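Local coordinates for octenoyl-coa reductase/carboxylase (Streptomyces sp., PDB 4A10) that catalyses the NADPH-dependent reductive carboxylation of 2-octenoyl-CoA, at the interface of chains A and B. Sequence-based numbering; all coordinates share one arbitrary frame. Chains: chain A/B, Octenoyl-coa reductase/carboxylase.

Contact 1 and contact 2 are adjoining patches of one two-fold interface, with the centres of their C-alpha atoms about 8 Å apart. B:Leu354 belongs to both: it lies just ahead of strand 355-359 of chain B, which pairs with strand 356-359 of chain A in contact 2, and its side chain enters the chain A surface of contact 1. Side-chain packing thus continues directly from backbone pairing. A:His361 of contact 1 follows soon after the chain A strand and belongs to an NADP+ site, so subunit pairing lies close to the cofactor pocket. The protein is a homotetramer, and symmetry repeats both contacts with the chains exchanged.

Contact 1: the interface of chains A and B. Residues chain A 156-157, 161, 208, 361; chain B 328, 354.
B:Arg328 approaches A:Gln161 with CG anti to its backbone N (chi1 177°), and a bend at chi3 (-80°) then turns the guanidinium across the glutamine. The two side chains meet at about a right angle, yet their flat ends are nearly parallel, with 17° between the amide and guanidinium planes. The amide nitrogen A:Gln161 NE2 lies over one guanidinium face, offset toward its rim and 3.3 Å from B:Arg328 NH1. That amide is fixed from its own chain, since A:Gln161 NE2 donates to the backbone carbonyl A:Met156 O at 2.9 Å. The arginine's direct bond from NH1 to the carbonyl A:Gln161 O is weak. A water reinforces the link: it lies in plane at the guanidinium edge, 2.9 Å from B:Arg328 NH2, and also pairs with A:Gln161 O. Nearer the backbone, the methylene B:Arg328 CD rests against A:Leu157 O at 3.5 Å.

The apolar half belongs to B:Leu354, whose forked end enters a surface of chain A built from loop residues and the end of helix 200-210. One branch, CD1, packs close to A:Met156 O at 3.2 Å and touches A:Leu157 CD2 at 3.8 Å; the two leucine side chains meet at a slant. The other branch, CD2, comes up to A:Arg208 NE, with the side chains nearly perpendicular. A:Met156 CB lies over the rim of the guanidinium face of A:Arg208, on the same side of its plane as B:Leu354 CD2. From another side A:His361, an NADP+-site residue, meets the same branch with its backbone: B:Leu354 CD2 is 3.8 Å from A:His361 O.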
ATOM      1  N   MET A 156     -12.278 -12.420   2.307  1.00 13.43           N
ATOM      2  CA  MET A 156     -11.633 -13.499   3.055  1.00 13.45           C
ATOM      3  C   MET A 156     -11.467 -13.278   4.565  1.00 13.65           C
ATOM      4  O   MET A 156     -11.234 -14.242   5.301  1.00 13.72           O
ATOM      5  CB  MET A 156     -10.272 -13.856   2.426  1.00 13.36           C
ATOM      6  CG  MET A 156     -10.412 -14.566   1.090  1.00 13.22           C
ATOM      7  SD  MET A 156     -11.298 -16.169   1.201  1.00 13.22           S
ATOM      8  CE  MET A 156     -10.209 -17.160   2.229  1.00 13.35           C
ATOM      9  N   LEU A 157     -11.630 -12.034   5.022  1.00 13.78           N
ATOM     10  CA  LEU A 157     -11.351 -11.655   6.410  1.00 14.01           C
ATOM     11  C   LEU A 157     -12.527 -11.641   7.397  1.00 14.23           C
ATOM     12  O   LEU A 157     -12.321 -11.404   8.580  1.00 14.46           O
ATOM     13  CB  LEU A 157     -10.621 -10.298   6.459  1.00 14.09           C
ATOM     14  CG  LEU A 157      -9.332 -10.258   5.632  1.00 13.94           C
ATOM     15  CD1 LEU A 157      -8.659  -8.868   5.747  1.00 14.06           C
ATOM     16  CD2 LEU A 157      -8.384 -11.347   6.083  1.00 13.94           C
ATOM     17  N   GLN A 161     -16.133 -16.456   7.365  1.00 14.21           N
ATOM     18  CA  GLN A 161     -15.623 -16.923   6.076  1.00 13.95           C
ATOM     19  C   GLN A 161     -15.279 -18.394   6.189  1.00 13.94           C
ATOM     20  O   GLN A 161     -14.561 -18.790   7.093  1.00 14.07           O
ATOM     21  CB  GLN A 161     -14.420 -16.095   5.597  1.00 13.82           C
ATOM     22  CG  GLN A 161     -13.642 -16.732   4.431  1.00 13.61           C
ATOM     23  CD  GLN A 161     -12.570 -17.683   4.912  1.00 13.66           C
ATOM     24  OE1 GLN A 161     -12.638 -18.900   4.689  1.00 13.66           O
ATOM     25  NE2 GLN A 161     -11.569 -17.137   5.592  1.00 14.41           N
ATOM     26  N   ARG A 208      -4.249 -14.780  -5.300  1.00 13.35           N
ATOM     27  CA  ARG A 208      -4.238 -13.948  -4.114  1.00 13.32           C
ATOM     28  C   ARG A 208      -2.823 -13.867  -3.577  1.00 13.46           C
ATOM     29  O   ARG A 208      -2.394 -12.825  -3.148  1.00 13.50           O
ATOM     30  CB  ARG A 208      -5.223 -14.444  -3.032  1.00 13.25           C
ATOM     31  CG  ARG A 208      -5.344 -13.476  -1.850  1.00 13.26           C
ATOM     32  CD  ARG A 208      -6.231 -14.021  -0.733  1.00 13.25           C
ATOM     33  NE  ARG A 208      -6.159 -13.216   0.494  1.00 13.33           N
ATOM     34  CZ  ARG A 208      -6.986 -12.214   0.811  1.00 13.33           C
ATOM     35  NH1 ARG A 208      -7.951 -11.839  -0.004  1.00 13.25           N
ATOM     36  NH2 ARG A 208      -6.851 -11.584   1.966  1.00 13.45           N
ATOM     37  N   HIS A 361      -4.662 -18.218   2.222  1.00 17.30           N
ATOM     38  CA  HIS A 361      -5.300 -19.265   1.468  1.00 17.26           C
ATOM     39  C   HIS A 361      -6.575 -18.679   0.858  1.00 16.76           C
ATOM     40  O   HIS A 361      -7.004 -17.583   1.225  1.00 16.56           O
ATOM     41  CB  HIS A 361      -5.616 -20.456   2.366  1.00 17.88           C
ATOM     42  CG  HIS A 361      -6.741 -20.196   3.306  1.00 18.01           C
ATOM     43  ND1 HIS A 361      -6.567 -19.558   4.516  1.00 18.30           N
ATOM     44  CD2 HIS A 361      -8.062 -20.466   3.205  1.00 18.00           C
ATOM     45  CE1 HIS A 361      -7.737 -19.446   5.118  1.00 18.46           C
ATOM     46  NE2 HIS A 361      -8.658 -20.003   4.351  1.00 18.30           N
TER
ATOM     47  N   ARG B 328      -7.681 -12.621  12.646  1.00 17.04           N
ATOM     48  CA  ARG B 328      -7.736 -12.890  11.225  1.00 17.16           C
ATOM     49  C   ARG B 328      -7.361 -11.587  10.499  1.00 16.40           C
ATOM     50  O   ARG B 328      -7.923 -10.520  10.771  1.00 16.09           O
ATOM     51  CB  ARG B 328      -9.148 -13.381  10.848  1.00 17.91           C
ATOM     52  CG  ARG B 328      -9.364 -13.637   9.373  1.00 18.19           C
ATOM     53  CD  ARG B 328     -10.663 -14.416   9.125  1.00 22.20           C
ATOM     54  NE  ARG B 328     -10.514 -15.852   9.363  1.00 22.93           N
ATOM     55  CZ  ARG B 328     -11.446 -16.770   9.116  1.00 26.34           C
ATOM     56  NH1 ARG B 328     -12.630 -16.424   8.608  1.00 26.23           N
ATOM     57  NH2 ARG B 328     -11.200 -18.053   9.384  1.00 25.56           N
ATOM     58  N   LEU B 354      -4.816 -16.569   7.691  1.00 23.71           N
ATOM     59  CA  LEU B 354      -4.594 -15.246   7.048  1.00 21.85           C
ATOM     60  C   LEU B 354      -3.971 -14.226   8.020  1.00 20.11           C
ATOM     61  O   LEU B 354      -4.672 -13.514   8.737  1.00 20.74           O
ATOM     62  CB  LEU B 354      -5.866 -14.652   6.417  1.00 21.46           C
ATOM     63  CG  LEU B 354      -6.622 -15.382   5.300  1.00 23.86           C
ATOM     64  CD1 LEU B 354      -8.108 -15.093   5.379  1.00 23.48           C
ATOM     65  CD2 LEU B 354      -6.078 -15.051   3.912  1.00 23.23           C
TER
HETATM   66  O   HOH W   1     -12.980 -20.345   8.984  1.00 16.56           O

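Contact 2: the interface of chains A and B. Residues chain A 214, 357-360; chain B 354-356.
A:Gly359 faces B:Lys355, and A:Val358 faces B:Lys356, in an antiparallel pairing of strands 356-359 of chain A and 355-359 of chain B, which carries the sheet across the two-fold axis in the manner of dimers of the medium-chain dehydrogenase/reductase family, in which Rossmann domains join edge to edge. On the firm side of the ladder, A:Gly359 N donates to B:Lys355 O at 2.8 Å. The donor stands almost in line with the C=O bond (175° at the oxygen), and the hydrogen bond is fairly straight, with 158° at the hydrogen, both evidence that it is well formed. The return bond, B:Lys355 N to A:Gly359 O, is longer at 3.4 Å and weak.

Apolar packing tightens the same region. CG of B:Lys356 lies beside its backbone N, and a bend at chi2 (-61°) brings the rest of the chain over A:Val358. B:Lys356 CD rests 3.6 Å from the methyl A:Val358 CG1, the two side chains neither parallel nor perpendicular. Past this methyl the chain runs on extended to its amine, and B:Lys356 NZ makes a weak bond to the carbonyl A:Gly359 O at 3.2 Å.

The looser side begins at this amine. A water joins it to the backbone of A:Arg214, 2.9 Å from B:Lys356 NZ and also beside A:Arg214 O. With an alanine in place of B:Lys356, A:Val358 CG1 would probably lose its aliphatic cover, and both A:Gly359 O and the bridging water would be left without their amine partner. Close to this water, the contact of B:Leu354 with A:Ser360 is a light van der Waals touch, B:Leu354 CD2 standing 3.9 Å from A:Ser360 CA.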
ATOM      1  N   ARG A 214      -3.563  -8.160  -1.986  1.00 13.54           N
ATOM      2  CA  ARG A 214      -3.685  -8.720  -0.635  1.00 13.56           C
ATOM      3  C   ARG A 214      -2.611  -9.783  -0.343  1.00 13.61           C
ATOM      4  O   ARG A 214      -2.571 -10.351   0.749  1.00 13.66           O
ATOM      5  CB  ARG A 214      -5.092  -9.297  -0.349  1.00 13.46           C
ATOM      6  CG  ARG A 214      -6.309  -8.417  -0.749  1.00 13.43           C
ATOM      7  CD  ARG A 214      -6.250  -6.979  -0.248  1.00 13.58           C
ATOM      8  NE  ARG A 214      -7.157  -6.103  -1.002  1.00 13.60           N
ATOM      9  CZ  ARG A 214      -8.435  -5.866  -0.674  1.00 13.65           C
ATOM     10  NH1 ARG A 214      -8.963  -6.432   0.397  1.00 13.67           N
ATOM     11  NH2 ARG A 214      -9.193  -5.064  -1.422  1.00 13.71           N
ATOM     12  N   ILE A 357       6.496 -12.291   5.936  1.00 22.18           N
ATOM     13  CA  ILE A 357       5.831 -13.552   5.689  1.00 21.79           C
ATOM     14  C   ILE A 357       4.338 -13.267   5.598  1.00 20.85           C
ATOM     15  O   ILE A 357       3.773 -12.613   6.471  1.00 20.83           O
ATOM     16  CB  ILE A 357       6.102 -14.581   6.808  1.00 22.55           C
ATOM     17  CG1 ILE A 357       7.600 -14.898   6.904  1.00 23.64           C
ATOM     18  CG2 ILE A 357       5.282 -15.865   6.574  1.00 22.19           C
ATOM     19  CD1 ILE A 357       8.038 -15.373   8.260  1.00 24.65           C
ATOM     20  N   VAL A 358       3.711 -13.751   4.536  1.00 20.18           N
ATOM     21  CA  VAL A 358       2.270 -13.603   4.374  1.00 19.39           C
ATOM     22  C   VAL A 358       1.609 -14.983   4.370  1.00 19.27           C
ATOM     23  O   VAL A 358       1.857 -15.802   3.478  1.00 19.22           O
ATOM     24  CB  VAL A 358       1.903 -12.803   3.090  1.00 18.74           C
ATOM     25  CG1 VAL A 358       0.362 -12.701   2.917  1.00 18.04           C
ATOM     26  CG2 VAL A 358       2.531 -11.409   3.114  1.00 18.99           C
ATOM     27  N   GLY A 359       0.780 -15.231   5.381  1.00 19.34           N
ATOM     28  CA  GLY A 359       0.010 -16.464   5.447  1.00 19.32           C
ATOM     29  C   GLY A 359      -1.259 -16.219   4.670  1.00 18.53           C
ATOM     30  O   GLY A 359      -1.907 -15.197   4.865  1.00 18.23           O
ATOM     31  N   SER A 360      -1.607 -17.136   3.774  1.00 18.29           N
ATOM     32  CA  SER A 360      -2.764 -16.938   2.926  1.00 17.63           C
ATOM     33  C   SER A 360      -3.359 -18.239   2.463  1.00 17.65           C
ATOM     34  O   SER A 360      -2.656 -19.233   2.298  1.00 18.06           O
ATOM     35  CB  SER A 360      -2.396 -16.118   1.680  1.00 17.18           C
ATOM     36  OG  SER A 360      -3.568 -15.694   0.979  1.00 16.64           O
TER
ATOM     37  N   LEU B 354      -4.816 -16.569   7.691  1.00 23.71           N
ATOM     38  CA  LEU B 354      -4.594 -15.246   7.048  1.00 21.85           C
ATOM     39  C   LEU B 354      -3.971 -14.226   8.020  1.00 20.11           C
ATOM     40  O   LEU B 354      -4.672 -13.514   8.737  1.00 20.74           O
ATOM     41  CB  LEU B 354      -5.866 -14.652   6.417  1.00 21.46           C
ATOM     42  CG  LEU B 354      -6.622 -15.382   5.300  1.00 23.86           C
ATOM     43  CD1 LEU B 354      -8.108 -15.093   5.379  1.00 23.48           C
ATOM     44  CD2 LEU B 354      -6.078 -15.051   3.912  1.00 23.23           C
ATOM     45  N   LYS B 355      -2.652 -14.176   8.055  1.00 18.02           N
ATOM     46  CA  LYS B 355      -1.942 -13.291   8.970  1.00 16.56           C
ATOM     47  C   LYS B 355      -0.684 -12.818   8.283  1.00 15.50           C
ATOM     48  O   LYS B 355      -0.183 -13.496   7.387  1.00 15.96           O
ATOM     49  CB  LYS B 355      -1.620 -14.009  10.287  1.00 17.01           C
ATOM     50  CG  LYS B 355      -2.847 -14.697  10.892  1.00 17.47           C
ATOM     51  CD  LYS B 355      -2.799 -14.820  12.403  1.00 17.02           C
ATOM     52  CE  LYS B 355      -4.138 -15.321  12.893  1.00 17.88           C
ATOM     53  NZ  LYS B 355      -4.121 -15.852  14.278  1.00 18.03           N
ATOM     54  N   LYS B 356      -0.195 -11.643   8.665  1.00 14.81           N
ATOM     55  CA  LYS B 356       1.067 -11.133   8.124  1.00 14.44           C
ATOM     56  C   LYS B 356       2.096 -11.042   9.250  1.00 14.22           C
ATOM     57  O   LYS B 356       1.757 -10.695  10.370  1.00 14.05           O
ATOM     58  CB  LYS B 356       0.893  -9.761   7.425  1.00 13.93           C
ATOM     59  CG  LYS B 356      -0.431  -9.502   6.676  1.00 15.98           C
ATOM     60  CD  LYS B 356      -0.694 -10.484   5.514  1.00 21.39           C
ATOM     61  CE  LYS B 356      -2.205 -10.725   5.275  1.00 21.82           C
ATOM     62  NZ  LYS B 356      -2.535 -12.100   4.713  1.00 22.25           N
TER
HETATM   63  O   HOH W   2      -3.624 -12.260   1.981  1.00  7.96           O